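Local structure of Phosphoglucomutase/phosphomannomutase family protein (Burkholderia thailandensis, 3UW2) at residues Arg47-Ala59 and Leu156-Gly168. The protein probably catalyses the intramolecular transfer of a phosphoryl group on phosphosugars, as a zinc- or magnesium-binding member of the phosphohexose mutase family. Sequence-based numbering, arbitrary orientation. Where two conformers were deposited one is given.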
# COMPACT_ATOMS: atom_id res chain seq x y z
N ARG A 47 12.47 -13.87 16.38
CA ARG A 47 12.84 -13.49 17.74
C ARG A 47 13.96 -12.42 17.71
O ARG A 47 13.83 -11.44 18.40
CB ARG A 47 13.29 -14.73 18.54
CG ARG A 47 13.54 -14.48 20.03
CD ARG A 47 13.99 -15.75 20.78
NE ARG A 47 12.76 -16.50 21.01
CZ ARG A 47 12.36 -17.58 20.35
NH1 ARG A 47 13.18 -18.13 19.43
NH2 ARG A 47 11.15 -18.11 20.63
N SER A 48 15.02 -12.55 16.88
CA SER A 48 16.09 -11.54 16.88
C SER A 48 15.56 -10.21 16.37
O SER A 48 16.00 -9.13 16.79
CB SER A 48 17.28 -11.94 16.01
OG SER A 48 17.74 -13.24 16.31
N ILE A 49 14.58 -10.27 15.46
CA ILE A 49 14.02 -9.05 14.90
C ILE A 49 13.16 -8.40 16.00
O ILE A 49 13.20 -7.18 16.23
CB ILE A 49 13.15 -9.32 13.65
CG1 ILE A 49 14.03 -9.52 12.39
CG2 ILE A 49 12.22 -8.13 13.38
CD1 ILE A 49 13.38 -10.46 11.37
N GLY A 50 12.47 -9.22 16.75
CA GLY A 50 11.64 -8.65 17.84
C GLY A 50 12.51 -7.99 18.93
O GLY A 50 12.19 -6.91 19.45
N ARG A 51 13.59 -8.68 19.30
CA ARG A 51 14.55 -8.16 20.26
C ARG A 51 15.17 -6.84 19.75
O ARG A 51 15.29 -5.92 20.48
CB ARG A 51 15.62 -9.24 20.49
CG ARG A 51 16.56 -8.94 21.63
CD ARG A 51 15.93 -9.23 22.96
NE ARG A 51 16.83 -8.82 24.03
CZ ARG A 51 17.81 -9.56 24.53
NH1 ARG A 51 18.60 -9.10 25.52
NH2 ARG A 51 17.98 -10.79 24.06
N ALA A 52 15.59 -6.76 18.47
CA ALA A 52 16.17 -5.55 17.91
C ALA A 52 15.16 -4.38 17.91
O ALA A 52 15.48 -3.27 18.30
CB ALA A 52 16.66 -5.83 16.45
N PHE A 53 13.96 -4.63 17.44
CA PHE A 53 12.94 -3.59 17.37
C PHE A 53 12.53 -3.16 18.80
O PHE A 53 12.44 -1.96 19.09
CB PHE A 53 11.71 -4.11 16.59
CG PHE A 53 10.65 -3.05 16.34
CD1 PHE A 53 9.69 -2.78 17.33
CD2 PHE A 53 10.65 -2.30 15.18
CE1 PHE A 53 8.69 -1.85 17.08
CE2 PHE A 53 9.67 -1.32 14.95
CZ PHE A 53 8.69 -1.09 15.89
N GLY A 54 12.33 -4.12 19.71
CA GLY A 54 11.98 -3.76 21.10
C GLY A 54 13.05 -2.89 21.77
O GLY A 54 12.74 -1.98 22.62
N SER A 55 14.30 -3.14 21.38
CA SER A 55 15.44 -2.38 21.89
C SER A 55 15.36 -0.93 21.38
O SER A 55 15.67 0.01 22.14
CB SER A 55 16.76 -2.96 21.37
OG SER A 55 17.02 -4.25 21.89
N GLU A 56 15.03 -0.75 20.11
CA GLU A 56 14.91 0.60 19.57
C GLU A 56 13.69 1.36 20.24
O GLU A 56 13.78 2.57 20.56
CB GLU A 56 14.85 0.55 18.05
CG GLU A 56 14.87 1.92 17.36
CD GLU A 56 16.10 2.77 17.77
OE1 GLU A 56 17.22 2.24 18.01
OE2 GLU A 56 15.91 3.99 17.87
N VAL A 57 12.58 0.65 20.43
CA VAL A 57 11.45 1.22 21.16
C VAL A 57 11.91 1.74 22.53
O VAL A 57 11.63 2.91 22.87
CB VAL A 57 10.31 0.19 21.27
CG1 VAL A 57 9.37 0.50 22.41
CG2 VAL A 57 9.59 0.03 19.92
N ARG A 58 12.65 0.94 23.30
CA ARG A 58 13.09 1.41 24.64
C ARG A 58 14.09 2.56 24.53
O ARG A 58 14.11 3.41 25.37
CB ARG A 58 13.74 0.32 25.50
CG ARG A 58 13.01 -0.99 25.62
CD ARG A 58 12.46 -1.23 27.00
NE ARG A 58 13.33 -0.75 28.08
CZ ARG A 58 14.30 -1.42 28.70
NH1 ARG A 58 14.60 -2.68 28.43
NH2 ARG A 58 14.94 -0.82 29.69
N ALA A 59 14.91 2.59 23.49
CA ALA A 59 15.92 3.65 23.38
C ALA A 59 15.20 4.98 23.05
O ALA A 59 15.75 6.05 23.29
CB ALA A 59 16.93 3.30 22.30
N LEU A 156 18.23 -2.26 12.51
CA LEU A 156 17.79 -3.46 13.23
C LEU A 156 18.73 -4.65 12.92
O LEU A 156 19.14 -5.37 13.79
CB LEU A 156 16.32 -3.84 12.90
CG LEU A 156 15.32 -2.71 13.09
CD1 LEU A 156 13.95 -3.08 12.49
CD2 LEU A 156 15.20 -2.36 14.56
N TYR A 157 19.08 -4.82 11.66
CA TYR A 157 20.01 -5.86 11.22
C TYR A 157 21.34 -5.66 11.97
O TYR A 157 21.85 -6.60 12.57
CB TYR A 157 20.22 -5.79 9.70
CG TYR A 157 21.45 -6.59 9.23
CD1 TYR A 157 21.40 -7.98 9.17
CD2 TYR A 157 22.65 -5.97 8.87
CE1 TYR A 157 22.51 -8.72 8.78
CE2 TYR A 157 23.78 -6.69 8.48
CZ TYR A 157 23.67 -8.08 8.43
OH TYR A 157 24.71 -8.90 8.03
N LYS A 158 21.85 -4.42 11.98
CA LYS A 158 23.09 -4.10 12.72
C LYS A 158 23.05 -4.42 14.26
O LYS A 158 24.03 -5.02 14.79
CB LYS A 158 23.62 -2.66 12.40
N ARG A 159 21.95 -4.10 14.96
CA ARG A 159 21.79 -4.57 16.37
C ARG A 159 21.91 -6.08 16.50
O ARG A 159 22.48 -6.56 17.48
CB ARG A 159 20.41 -4.21 16.97
CG ARG A 159 20.19 -2.72 17.32
CD ARG A 159 18.84 -2.55 18.02
NE ARG A 159 18.66 -1.18 18.53
CZ ARG A 159 19.13 -0.73 19.70
NH1 ARG A 159 19.86 -1.53 20.49
NH2 ARG A 159 18.91 0.53 20.07
N ILE A 160 21.39 -6.83 15.52
CA ILE A 160 21.43 -8.30 15.54
C ILE A 160 22.84 -8.86 15.36
O ILE A 160 23.30 -9.67 16.15
CB ILE A 160 20.39 -8.94 14.58
CG1 ILE A 160 18.95 -8.45 15.00
CG2 ILE A 160 20.56 -10.49 14.63
CD1 ILE A 160 17.87 -8.63 13.94
N VAL A 161 23.51 -8.42 14.29
CA VAL A 161 24.94 -8.72 14.03
C VAL A 161 25.80 -8.40 15.26
O VAL A 161 26.71 -9.15 15.63
CB VAL A 161 25.43 -7.83 12.86
CG1 VAL A 161 26.92 -8.04 12.54
CG2 VAL A 161 24.57 -8.08 11.64
N ASP A 162 25.50 -7.24 15.87
CA ASP A 162 26.25 -6.73 17.00
C ASP A 162 25.79 -7.27 18.33
O ASP A 162 26.41 -6.94 19.32
CB ASP A 162 26.06 -5.23 17.12
CG ASP A 162 26.76 -4.46 16.05
OD1 ASP A 162 27.56 -5.04 15.29
OD2 ASP A 162 26.47 -3.25 15.95
N ALA A 163 24.69 -8.03 18.37
CA ALA A 163 24.05 -8.42 19.67
C ALA A 163 23.89 -7.21 20.62
O ALA A 163 24.04 -7.30 21.85
CB ALA A 163 24.82 -9.55 20.36
N ARG A 164 23.54 -6.07 20.05
CA ARG A 164 23.38 -4.84 20.84
C ARG A 164 21.89 -4.68 21.18
O ARG A 164 21.10 -4.07 20.41
CB ARG A 164 23.88 -3.64 20.05
CG ARG A 164 23.95 -2.35 20.83
CD ARG A 164 24.56 -1.25 19.96
NE ARG A 164 23.67 -0.80 18.88
CZ ARG A 164 22.74 0.14 19.03
NH1 ARG A 164 22.58 0.74 20.22
NH2 ARG A 164 21.97 0.50 18.00
N PHE A 165 21.52 -5.19 22.34
CA PHE A 165 20.11 -5.31 22.73
C PHE A 165 19.87 -4.77 24.12
O PHE A 165 20.75 -4.90 25.01
CB PHE A 165 19.65 -6.78 22.78
CG PHE A 165 19.74 -7.55 21.49
CD1 PHE A 165 19.14 -7.07 20.32
CD2 PHE A 165 20.37 -8.81 21.46
CE1 PHE A 165 19.23 -7.79 19.14
CE2 PHE A 165 20.40 -9.56 20.29
CZ PHE A 165 19.81 -9.06 19.13
N GLU A 166 18.66 -4.22 24.34
CA GLU A 166 18.16 -4.03 25.67
C GLU A 166 17.64 -5.36 26.22
O GLU A 166 17.41 -6.34 25.45
CB GLU A 166 17.07 -2.95 25.67
CG GLU A 166 17.53 -1.65 25.07
CD GLU A 166 18.53 -0.92 25.96
OE1 GLU A 166 18.52 -1.10 27.21
OE2 GLU A 166 19.38 -0.19 25.39
N THR A 167 17.43 -5.38 27.54
CA THR A 167 17.05 -6.57 28.30
C THR A 167 15.91 -6.21 29.27
O THR A 167 15.90 -5.15 29.90
CB THR A 167 18.26 -7.09 29.09
OG1 THR A 167 19.21 -7.63 28.16
CG2 THR A 167 17.84 -8.21 30.07
N GLY A 168 14.91 -7.07 29.35
CA GLY A 168 13.88 -6.90 30.36
C GLY A 168 12.96 -8.10 30.24
O GLY A 168 13.31 -9.14 29.65
O HOH W 1 17.96 0.15 15.94
O HOH W 2 20.01 2.80 17.67
O HOH W 3 17.10 -2.22 31.17
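Ala52 packs closely against helix 156-161. Its CB lies 3.8 Å from Ile160 CG1 and also meets Leu156 CB. The helical segments 47-59 and 156-161 cross at 110°, their axes 8.8 Å apart. Leu156 CD2 reaches Phe53 CA, and beyond it Leu156 and Phe53 both rest on Met141 of strand 136-143. Arg159 is a knob into the hole formed by Ala52, Ser55, Glu56 and Ala59. Its guanidinium is sandwiched: Ser55 CB lies over one face and Arg164 NH2 over the other. Arg159 NH2 donates a nearly straight hydrogen bond (172°), part of a salt bridge, to Glu56 OE1 at 3.2 Å, on the anti side and tilted out of the carboxylate plane. Arg159 NH1 bonds to Arg164 O. Glu56 OE2 turns to Gln60.

After the Schellman motif at Ala163, the chain follows helix 47-59 in its N-to-C direction. Arg51 CG, anti to the backbone N (chi1 -171°), lies over the Phe165 ring face, 3.5 Å from its centroid, a CH-pi contact. The chi2 bend then carries the guanidinium to Glu166 O, gripped side-on by NE (2.9 Å) and NH1. Ser55 OG accepts from Glu166 N (2.9 Å) and donates to Arg51 O.

Water enters at the Glu56 edge, where two waters link OE1 to Arg159 NE and Arg164 NH2. The Arg58 end is looser. Arg58 NH1 reaches Thr167 O from above the carbonyl plane and also bonds to Ala89 O. Glu166 OE1 lies over its guanidinium face, 4.4 Å from Arg58 NH2, probably through charge attraction alone. Together the contacts join two helices and an outgoing loop in the alpha/beta/alpha domain I of the phosphohexose mutase family.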